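PDB 5UX5: BIFUNCTIONAL PROTEIN Proline utilization A (PutA) from Corynebacterium freiburgense, which catalyses the two-step oxidation of proline to glutamate, carrying an FAD-dependent proline dehydrogenase and an NAD-dependent aldehyde dehydrogenase on one chain. Local coordinates for residues Leu177-Arg182 against Tyr217-Gln222; Ala522-Ala527 against Ser608-Ala613; Ala564-Arg569 against Ala880-Gln885. All coordinates share one frame; numbering follows the deposited sequence.

In the fold
Contact 1 belongs to the proline dehydrogenase barrel, contacts 2 and 3 to the aldehyde dehydrogenase part, and contact 1 lies on the opposite side of the chain's centre from the other two. Centre to centre, contact 1 is about 65 Å from contact 2 and about 56 Å from contact 3, and it closes along the chain before either opens. Contacts 2 and 3 are interleaved in sequence, in the order 522-527, 564-569, 608-613, 880-885, and their centres are about 13 Å apart. They touch through helix 550-574, which meets helices 517-533 and 599-611 in contact 2 and the loop 880-885 in contact 3. Helix 550-574 thus joins the Rossmann-type helix packing to a loop that probably helps bind the aldehyde substrate.

Contact 1 of 3, residues Leu177-Arg182 against Tyr217-Gln222; sequences LLKNPR and YRLALQ
L178 meets L219 and A220 through a chi1 of -149°, which swings its CD2 methyl toward the neighbouring helix, while L219 keeps CG beside its own backbone N (chi1 -71°) and sends CD1 to K179. L178 CD2 lies 4.2 Å from L219 CB and, again at 4.2 Å, from A220 CB, with A220 N at 4.1 Å, so a single branch rests between two successive residues of the other helix. K179 adds its aliphatic part: its CG is 4.1 Å from L219 CD1, the two chains crossing at a slant, and its NZ forms a salt bridge with E176. Both segments end outer helices of the proline dehydrogenase TIM barrel, 164-178 and 202-221. Each of these helices leads on to a strand, 185-189 and 228-232, and those two strands pair in parallel; L178 and A220 both also touch I229, near the start of the second. The contact joins adjacent barrel helices at the end where the chain turns in toward its next strand. L178 O accepts a hydrogen bond from R223 just beyond the second helix. Past the first, N180 makes an Asx turn, R182 N donating to N180 OD1 at 3.1 Å from above the carbonyl plane, and N180 ND2 reaches N139 of helix 136-147.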
loop_
_atom_site.group_PDB
_atom_site.type_symbol
_atom_site.label_atom_id
_atom_site.label_comp_id
_atom_site.label_asym_id
_atom_site.label_seq_id
_atom_site.Cartn_x
_atom_site.Cartn_y
_atom_site.Cartn_z
ATOM N N LEU A 177 -28.481 6.806 21.949
ATOM C CA LEU A 177 -29.381 7.735 21.265
ATOM C C LEU A 177 -30.694 7.060 20.875
ATOM O O LEU A 177 -31.761 7.689 20.927
ATOM C CB LEU A 177 -28.697 8.303 20.030
ATOM C CG LEU A 177 -27.486 9.218 20.190
ATOM C CD1 LEU A 177 -26.641 9.029 18.953
ATOM C CD2 LEU A 177 -27.879 10.658 20.334
ATOM N N LEU A 178 -30.639 5.781 20.480
ATOM C CA LEU A 178 -31.853 5.027 20.174
ATOM C C LEU A 178 -32.692 4.741 21.427
ATOM O O LEU A 178 -33.868 4.386 21.304
ATOM C CB LEU A 178 -31.480 3.729 19.459
ATOM C CG LEU A 178 -32.471 3.175 18.443
ATOM C CD1 LEU A 178 -32.832 4.255 17.453
ATOM C CD2 LEU A 178 -31.843 2.000 17.733
ATOM N N LYS A 179 -32.115 4.894 22.625
ATOM C CA LYS A 179 -32.886 4.936 23.861
ATOM C C LYS A 179 -33.555 6.279 24.093
ATOM O O LYS A 179 -34.381 6.381 25.004
ATOM C CB LYS A 179 -32.006 4.645 25.082
ATOM C CG LYS A 179 -31.525 3.219 25.239
ATOM C CD LYS A 179 -30.400 3.146 26.267
ATOM C CE LYS A 179 -30.255 1.761 26.876
ATOM N NZ LYS A 179 -29.032 1.697 27.710
ATOM N N ASN A 180 -33.204 7.313 23.340
ATOM C CA ASN A 180 -33.846 8.615 23.515
ATOM C C ASN A 180 -35.166 8.636 22.750
ATOM O O ASN A 180 -35.168 8.441 21.527
ATOM C CB ASN A 180 -32.919 9.730 23.037
ATOM C CG ASN A 180 -33.486 11.123 23.267
ATOM O OD1 ASN A 180 -34.668 11.301 23.539
ATOM N ND2 ASN A 180 -32.628 12.116 23.166
ATOM N N PRO A 181 -36.302 8.846 23.419
ATOM C CA PRO A 181 -37.598 8.747 22.717
ATOM C C PRO A 181 -37.828 9.821 21.670
ATOM O O PRO A 181 -38.635 9.599 20.770
ATOM C CB PRO A 181 -38.616 8.866 23.849
ATOM C CG PRO A 181 -37.890 9.668 24.884
ATOM C CD PRO A 181 -36.466 9.220 24.825
ATOM N N ARG A 182 -37.170 10.976 21.748
ATOM C CA ARG A 182 -37.368 11.965 20.707
ATOM C C ARG A 182 -36.710 11.551 19.400
ATOM O O ARG A 182 -37.107 12.053 18.343
ATOM C CB ARG A 182 -36.812 13.319 21.140
ATOM C CG ARG A 182 -36.960 13.634 22.596
ATOM C CD ARG A 182 -36.400 15.013 22.925
ATOM N NE ARG A 182 -36.180 15.211 24.368
ATOM C CZ ARG A 182 -36.772 16.151 25.102
ATOM N NH1 ARG A 182 -37.625 16.996 24.532
ATOM N NH2 ARG A 182 -36.512 16.248 26.411
ATOM N N TYR A 217 -30.467 -3.230 17.176
ATOM C CA TYR A 217 -31.748 -3.403 16.502
ATOM C C TYR A 217 -32.842 -3.815 17.479
ATOM O O TYR A 217 -34.001 -3.440 17.305
ATOM C CB TYR A 217 -31.605 -4.426 15.375
ATOM C CG TYR A 217 -30.891 -3.905 14.140
ATOM C CD1 TYR A 217 -29.494 -3.839 14.086
ATOM C CD2 TYR A 217 -31.608 -3.490 13.024
ATOM C CE1 TYR A 217 -28.840 -3.368 12.970
ATOM C CE2 TYR A 217 -30.966 -3.022 11.907
ATOM C CZ TYR A 217 -29.576 -2.963 11.880
ATOM O OH TYR A 217 -28.936 -2.490 10.756
ATOM N N ARG A 218 -32.488 -4.552 18.527
ATOM C CA ARG A 218 -33.448 -4.860 19.574
ATOM C C ARG A 218 -33.974 -3.588 20.203
ATOM O O ARG A 218 -35.153 -3.521 20.591
ATOM C CB ARG A 218 -32.788 -5.726 20.632
ATOM C CG ARG A 218 -32.664 -7.124 20.200
ATOM C CD ARG A 218 -31.890 -7.902 21.164
ATOM N NE ARG A 218 -31.470 -9.124 20.517
ATOM C CZ ARG A 218 -30.368 -9.766 20.847
ATOM N NH1 ARG A 218 -29.617 -9.277 21.824
ATOM N NH2 ARG A 218 -30.016 -10.877 20.203
ATOM N N LEU A 219 -33.089 -2.594 20.385
ATOM C CA LEU A 219 -33.531 -1.331 20.967
ATOM C C LEU A 219 -34.598 -0.660 20.120
ATOM O O LEU A 219 -35.501 -0.014 20.668
ATOM C CB LEU A 219 -32.364 -0.376 21.158
ATOM C CG LEU A 219 -31.346 -0.685 22.250
ATOM C CD1 LEU A 219 -30.441 0.511 22.331
ATOM C CD2 LEU A 219 -31.979 -0.956 23.604
ATOM N N ALA A 220 -34.553 -0.861 18.800
ATOM C CA ALA A 220 -35.590 -0.340 17.919
ATOM C C ALA A 220 -36.873 -1.163 17.971
ATOM O O ALA A 220 -37.924 -0.661 17.567
ATOM C CB ALA A 220 -35.083 -0.283 16.478
ATOM N N LEU A 221 -36.805 -2.419 18.426
ATOM C CA LEU A 221 -38.002 -3.226 18.636
ATOM C C LEU A 221 -38.681 -2.944 19.973
ATOM O O LEU A 221 -39.852 -3.293 20.132
ATOM C CB LEU A 221 -37.670 -4.720 18.577
ATOM C CG LEU A 221 -37.146 -5.409 17.322
ATOM C CD1 LEU A 221 -36.807 -6.864 17.636
ATOM C CD2 LEU A 221 -38.161 -5.328 16.192
ATOM N N GLN A 222 -37.962 -2.391 20.956
ATOM C CA GLN A 222 -38.554 -2.144 22.270
ATOM C C GLN A 222 -39.407 -0.881 22.301
ATOM O O GLN A 222 -40.116 -0.658 23.287
ATOM C CB GLN A 222 -37.446 -2.121 23.341
ATOM C CG GLN A 222 -37.461 -1.009 24.406
ATOM C CD GLN A 222 -36.108 -0.882 25.140
ATOM O OE1 GLN A 222 -35.457 -1.889 25.459
ATOM N NE2 GLN A 222 -35.680 0.358 25.388
#

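Contact 2 of 3, residues Ala522-Ala527 against Ser608-Ala613; sequences ALLQRA and SLAAGA
L524 and A610 make the nearest side-chain approach between 522-527 and 608-613. The CD1 methyl of L524 sits 3.8 Å from A610 CB and 3.9 Å from A610 CA, so the alanine admits the leucine branch as far as its backbone. The second branch serves a different residue: L524 CD2 lies 4.3 Å from L609 CD1. With CG beside the backbone N (chi1 -71°), L524 directs its forked end across to the second helix, and each methyl takes one of two consecutive positions there. The contact is wholly apolar and all three residues are buried. The closest pair of CA atoms, L524 CA and A610 CA, stand 7.7 Å apart, a separation consistent with the small size of the alanine at the crossing.

A610 sits in the last turn of its helix, which ends in a Schellman motif at G612. With phi at 117°, G612 is the first residue to leave helical geometry, and two bonds close the turn: A613 N donates to S608 O at 2.9 Å, and G612 N to L609 O, also at 2.9 Å. A610 O receives in addition a weak hydrogen bond from R520 NH2, a link back to the first helix. S608 OG bonds to G604 O one turn earlier.

Further out, L523 and L609 both lean on L643. L524 also touches F606 of helix 599-611, and both L524 (on A568) and A610 (on Y567 and A571) meet helix 550-574. S608 and A613 rest on V588 of strand 580-591. Helix 599-611 is the crossover between parallel strands 580-591 and 614-618 of the Rossmann-type sheet, and helices 517-533 and 550-574 pack against it.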
loop_
_atom_site.group_PDB
_atom_site.type_symbol
_atom_site.label_atom_id
_atom_site.label_comp_id
_atom_site.label_asym_id
_atom_site.label_seq_id
_atom_site.Cartn_x
_atom_site.Cartn_y
_atom_site.Cartn_z
ATOM N N ALA A 522 12.000 -12.404 -24.348
ATOM C CA ALA A 522 10.800 -13.184 -24.604
ATOM C C ALA A 522 10.546 -14.191 -23.495
ATOM O O ALA A 522 9.391 -14.441 -23.126
ATOM C CB ALA A 522 10.918 -13.875 -25.960
ATOM N N LEU A 523 11.608 -14.813 -22.983
ATOM C CA LEU A 523 11.441 -15.744 -21.880
ATOM C C LEU A 523 10.958 -15.019 -20.633
ATOM O O LEU A 523 10.054 -15.504 -19.944
ATOM C CB LEU A 523 12.746 -16.478 -21.595
ATOM C CG LEU A 523 13.164 -17.549 -22.598
ATOM C CD1 LEU A 523 14.440 -18.168 -22.166
ATOM C CD2 LEU A 523 12.116 -18.586 -22.748
ATOM N N LEU A 524 11.532 -13.848 -20.325
ATOM C CA LEU A 524 11.098 -13.154 -19.118
ATOM C C LEU A 524 9.631 -12.745 -19.220
ATOM O O LEU A 524 8.854 -12.948 -18.276
ATOM C CB LEU A 524 11.977 -11.943 -18.860
ATOM C CG LEU A 524 13.368 -12.359 -18.409
ATOM C CD1 LEU A 524 14.386 -11.179 -18.456
ATOM C CD2 LEU A 524 13.260 -12.945 -17.041
ATOM N N GLN A 525 9.220 -12.231 -20.385
ATOM C CA GLN A 525 7.847 -11.784 -20.546
ATOM C C GLN A 525 6.902 -12.959 -20.411
ATOM O O GLN A 525 5.859 -12.862 -19.758
ATOM C CB GLN A 525 7.676 -11.092 -21.899
ATOM C CG GLN A 525 8.426 -9.760 -22.058
ATOM C CD GLN A 525 7.851 -8.636 -21.210
ATOM O OE1 GLN A 525 6.821 -8.795 -20.545
ATOM N NE2 GLN A 525 8.515 -7.485 -21.231
ATOM N N ARG A 526 7.299 -14.099 -20.960
ATOM C CA ARG A 526 6.503 -15.304 -20.820
ATOM C C ARG A 526 6.492 -15.779 -19.370
ATOM O O ARG A 526 5.467 -16.269 -18.871
ATOM C CB ARG A 526 7.072 -16.378 -21.743
ATOM C CG ARG A 526 6.031 -17.021 -22.605
ATOM C CD ARG A 526 6.617 -17.349 -23.944
ATOM N NE ARG A 526 7.474 -18.517 -23.851
ATOM C CZ ARG A 526 8.658 -18.602 -24.437
ATOM N NH1 ARG A 526 9.121 -17.571 -25.145
ATOM N NH2 ARG A 526 9.379 -19.708 -24.303
ATOM N N ALA A 527 7.631 -15.639 -18.678
ATOM C CA ALA A 527 7.696 -16.007 -17.269
ATOM C C ALA A 527 6.729 -15.177 -16.449
ATOM O O ALA A 527 6.111 -15.677 -15.505
ATOM C CB ALA A 527 9.121 -15.852 -16.750
ATOM N N SER A 608 19.494 -11.921 -13.154
ATOM C CA SER A 608 20.608 -12.642 -13.753
ATOM C C SER A 608 20.319 -12.976 -15.207
ATOM O O SER A 608 21.181 -12.793 -16.080
ATOM C CB SER A 608 20.885 -13.930 -12.972
ATOM O OG SER A 608 21.215 -13.678 -11.620
ATOM N N LEU A 609 19.122 -13.517 -15.477
ATOM C CA LEU A 609 18.759 -13.852 -16.848
ATOM C C LEU A 609 18.770 -12.615 -17.733
ATOM O O LEU A 609 19.354 -12.631 -18.819
ATOM C CB LEU A 609 17.394 -14.535 -16.911
ATOM C CG LEU A 609 17.173 -15.921 -16.327
ATOM C CD1 LEU A 609 15.832 -16.382 -16.822
ATOM C CD2 LEU A 609 18.246 -16.876 -16.786
ATOM N N ALA A 610 18.130 -11.535 -17.286
ATOM C CA ALA A 610 18.151 -10.294 -18.050
ATOM C C ALA A 610 19.581 -9.823 -18.356
ATOM O O ALA A 610 19.854 -9.295 -19.439
ATOM C CB ALA A 610 17.384 -9.223 -17.285
ATOM N N ALA A 611 20.506 -10.003 -17.419
ATOM C CA ALA A 611 21.867 -9.556 -17.664
ATOM C C ALA A 611 22.560 -10.438 -18.681
ATOM O O ALA A 611 23.482 -9.983 -19.368
ATOM C CB ALA A 611 22.654 -9.525 -16.358
ATOM N N GLY A 612 22.139 -11.692 -18.800
ATOM C CA GLY A 612 22.840 -12.600 -19.685
ATOM C C GLY A 612 23.496 -13.794 -19.026
ATOM O O GLY A 612 24.195 -14.566 -19.690
ATOM N N ALA A 613 23.293 -13.961 -17.729
ATOM C CA ALA A 613 23.901 -15.055 -16.988
ATOM C C ALA A 613 22.932 -16.221 -16.829
ATOM O O ALA A 613 21.724 -16.094 -17.050
ATOM C CB ALA A 613 24.361 -14.571 -15.616
#

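Contact 3 of 3, residues Ala564-Arg569 against Ala880-Gln885; sequences ARYYAR and AIVQRQ. With SO4 (sulfate ion), chain G.
Q883 crosses the Y566 ring at a slant and ends on R569, touching helix 550-574 at two residues three positions apart. Its CB lies 3.7 Å from Y566 CE1, and its CG meets the same ring carbon at 3.6 Å. CG is anti to the backbone N (chi1 -169°) and the chain stays extended beyond it, which carries the amide past the ring to the arginine. The amide carbon CD is in contact with both partners, 3.9 Å from Y566 CE1. Ring and amide planes are 70° apart, so the two groups are not stacked. At the tip, OE1 accepts a hydrogen bond of 2.8 Å from R569 NH2; with an N-H...O angle of 134° it is clearly bent, and the donor is tilted from the carbonyl plane. R569 has a second partner in F467, by a cation-pi interaction.

V882 wedges in beside Q883: its CG1 approaches Y566 CB at 3.6 Å, near the root of the tyrosine, and its side chain also touches F563 and E559 of the same helix. The loop is braced internally, I881 N donating to Q885 OE1 at 2.7 Å along an almost straight line. Q885 NE2 and R884 NH2 extend its links to N967 and to L312 O, the latter in the proline dehydrogenase range.

At the start of the loop A880 N binds sulfate O2 at 3.0 Å, and G879 N and S726 OG hold the same ion. The sulfate probably comes from the crystallisation liquor. The site, two backbone amides and a serine hydroxyl, is consistent with the aldehyde anchor loop of glutamate-semialdehyde dehydrogenases, where such groups probably receive a substrate carboxylate.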
loop_
_atom_site.group_PDB
_atom_site.type_symbol
_atom_site.label_atom_id
_atom_site.label_comp_id
_atom_site.label_asym_id
_atom_site.label_seq_id
_atom_site.Cartn_x
_atom_site.Cartn_y
_atom_site.Cartn_z
ATOM N N ALA A 564 10.075 -9.596 -13.529
ATOM C CA ALA A 564 10.318 -10.169 -14.849
ATOM C C ALA A 564 10.142 -9.125 -15.946
ATOM O O ALA A 564 10.977 -9.016 -16.846
ATOM C CB ALA A 564 9.400 -11.363 -15.090
ATOM N N ARG A 565 9.069 -8.336 -15.885
ATOM C CA ARG A 565 8.826 -7.343 -16.932
ATOM C C ARG A 565 9.803 -6.176 -16.842
ATOM O O ARG A 565 10.360 -5.748 -17.860
ATOM C CB ARG A 565 7.386 -6.837 -16.856
ATOM C CG ARG A 565 6.374 -7.892 -17.236
ATOM C CD ARG A 565 5.093 -7.290 -17.809
ATOM N NE ARG A 565 3.949 -8.039 -17.296
ATOM C CZ ARG A 565 3.527 -9.198 -17.783
ATOM N NH1 ARG A 565 2.505 -9.806 -17.196
ATOM N NH2 ARG A 565 4.120 -9.737 -18.857
ATOM N N TYR A 566 10.059 -5.682 -15.634
ATOM C CA TYR A 566 10.980 -4.565 -15.465
ATOM C C TYR A 566 12.391 -4.938 -15.916
ATOM O O TYR A 566 13.018 -4.199 -16.681
ATOM C CB TYR A 566 10.992 -4.108 -14.013
ATOM C CG TYR A 566 11.825 -2.876 -13.797
ATOM C CD1 TYR A 566 11.408 -1.672 -14.304
ATOM C CD2 TYR A 566 13.023 -2.905 -13.078
ATOM C CE1 TYR A 566 12.133 -0.521 -14.126
ATOM C CE2 TYR A 566 13.777 -1.720 -12.882
ATOM C CZ TYR A 566 13.320 -0.536 -13.417
ATOM O OH TYR A 566 13.990 0.662 -13.277
ATOM N N TYR A 567 12.918 -6.077 -15.443
ATOM C CA TYR A 567 14.290 -6.430 -15.805
ATOM C C TYR A 567 14.390 -6.806 -17.271
ATOM O O TYR A 567 15.466 -6.666 -17.864
ATOM C CB TYR A 567 14.851 -7.549 -14.916
ATOM C CG TYR A 567 15.027 -7.159 -13.441
ATOM C CD1 TYR A 567 15.368 -5.860 -13.070
ATOM C CD2 TYR A 567 14.831 -8.089 -12.424
ATOM C CE1 TYR A 567 15.509 -5.506 -11.722
ATOM C CE2 TYR A 567 14.983 -7.740 -11.072
ATOM C CZ TYR A 567 15.322 -6.444 -10.729
ATOM O OH TYR A 567 15.463 -6.087 -9.392
ATOM N N ALA A 568 13.288 -7.262 -17.876
ATOM C CA ALA A 568 13.266 -7.428 -19.331
ATOM C C ALA A 568 13.508 -6.099 -20.047
ATOM O O ALA A 568 14.353 -6.011 -20.945
ATOM C CB ALA A 568 11.946 -8.044 -19.773
ATOM N N ARG A 569 12.772 -5.049 -19.662
ATOM C CA ARG A 569 13.008 -3.727 -20.233
ATOM C C ARG A 569 14.435 -3.269 -19.973
ATOM O O ARG A 569 15.074 -2.701 -20.863
ATOM C CB ARG A 569 12.024 -2.695 -19.665
ATOM C CG ARG A 569 10.806 -2.376 -20.533
ATOM C CD ARG A 569 9.853 -1.398 -19.797
ATOM N NE ARG A 569 10.575 -0.503 -18.873
ATOM C CZ ARG A 569 10.034 0.504 -18.176
ATOM N NH1 ARG A 569 8.733 0.793 -18.272
ATOM N NH2 ARG A 569 10.817 1.229 -17.377
ATOM N N ALA A 880 7.170 -1.746 -1.079
ATOM C CA ALA A 880 7.828 -1.089 -2.196
ATOM C C ALA A 880 7.433 -1.762 -3.479
ATOM O O ALA A 880 7.432 -2.991 -3.567
ATOM C CB ALA A 880 9.338 -1.139 -2.044
ATOM N N ILE A 881 7.039 -0.960 -4.457
ATOM C CA ILE A 881 6.574 -1.474 -5.733
ATOM C C ILE A 881 7.634 -1.192 -6.791
ATOM O O ILE A 881 8.125 -0.062 -6.913
ATOM C CB ILE A 881 5.200 -0.891 -6.091
ATOM C CG1 ILE A 881 4.128 -1.600 -5.224
ATOM C CG2 ILE A 881 4.919 -1.119 -7.539
ATOM C CD1 ILE A 881 2.901 -0.823 -4.983
ATOM N N VAL A 882 7.969 -2.229 -7.562
ATOM C CA VAL A 882 8.970 -2.194 -8.616
ATOM C C VAL A 882 8.850 -0.907 -9.410
ATOM O O VAL A 882 7.751 -0.467 -9.747
ATOM C CB VAL A 882 8.827 -3.398 -9.555
ATOM C CG1 VAL A 882 9.683 -3.185 -10.780
ATOM C CG2 VAL A 882 9.216 -4.666 -8.851
ATOM N N GLN A 883 9.981 -0.253 -9.623
ATOM C CA GLN A 883 10.107 0.975 -10.393
ATOM C C GLN A 883 9.471 2.189 -9.727
ATOM O O GLN A 883 9.987 3.300 -9.872
ATOM C CB GLN A 883 9.557 0.782 -11.795
ATOM C CG GLN A 883 9.909 1.937 -12.658
ATOM C CD GLN A 883 9.114 1.952 -13.937
ATOM O OE1 GLN A 883 9.677 2.140 -15.018
ATOM N NE2 GLN A 883 7.795 1.748 -13.826
ATOM N N ARG A 884 8.356 2.009 -9.006
ATOM C CA ARG A 884 7.805 3.110 -8.215
ATOM C C ARG A 884 8.742 3.471 -7.079
ATOM O O ARG A 884 9.057 4.644 -6.871
ATOM C CB ARG A 884 6.439 2.744 -7.649
ATOM C CG ARG A 884 5.268 2.840 -8.581
ATOM C CD ARG A 884 3.988 2.782 -7.772
ATOM N NE ARG A 884 2.836 2.329 -8.541
ATOM C CZ ARG A 884 1.666 2.017 -7.987
ATOM N NH1 ARG A 884 1.516 2.109 -6.683
ATOM N NH2 ARG A 884 0.657 1.602 -8.729
ATOM N N GLN A 885 9.118 2.477 -6.274
ATOM C CA GLN A 885 10.059 2.631 -5.159
ATOM C C GLN A 885 11.102 1.537 -5.326
ATOM O O GLN A 885 10.954 0.432 -4.783
ATOM C CB GLN A 885 9.360 2.535 -3.801
ATOM C CG GLN A 885 8.217 3.524 -3.620
ATOM C CD GLN A 885 6.874 2.899 -3.957
ATOM O OE1 GLN A 885 6.733 1.667 -3.927
ATOM N NE2 GLN A 885 5.889 3.738 -4.317
HETATM S S SO4 G . 9.234 -4.196 1.100
HETATM O O1 SO4 G . 7.850 -4.629 1.313
HETATM O O2 SO4 G . 9.172 -2.739 0.988
HETATM O O3 SO4 G . 9.839 -4.843 -0.084
HETATM O O4 SO4 G . 10.031 -4.592 2.251
#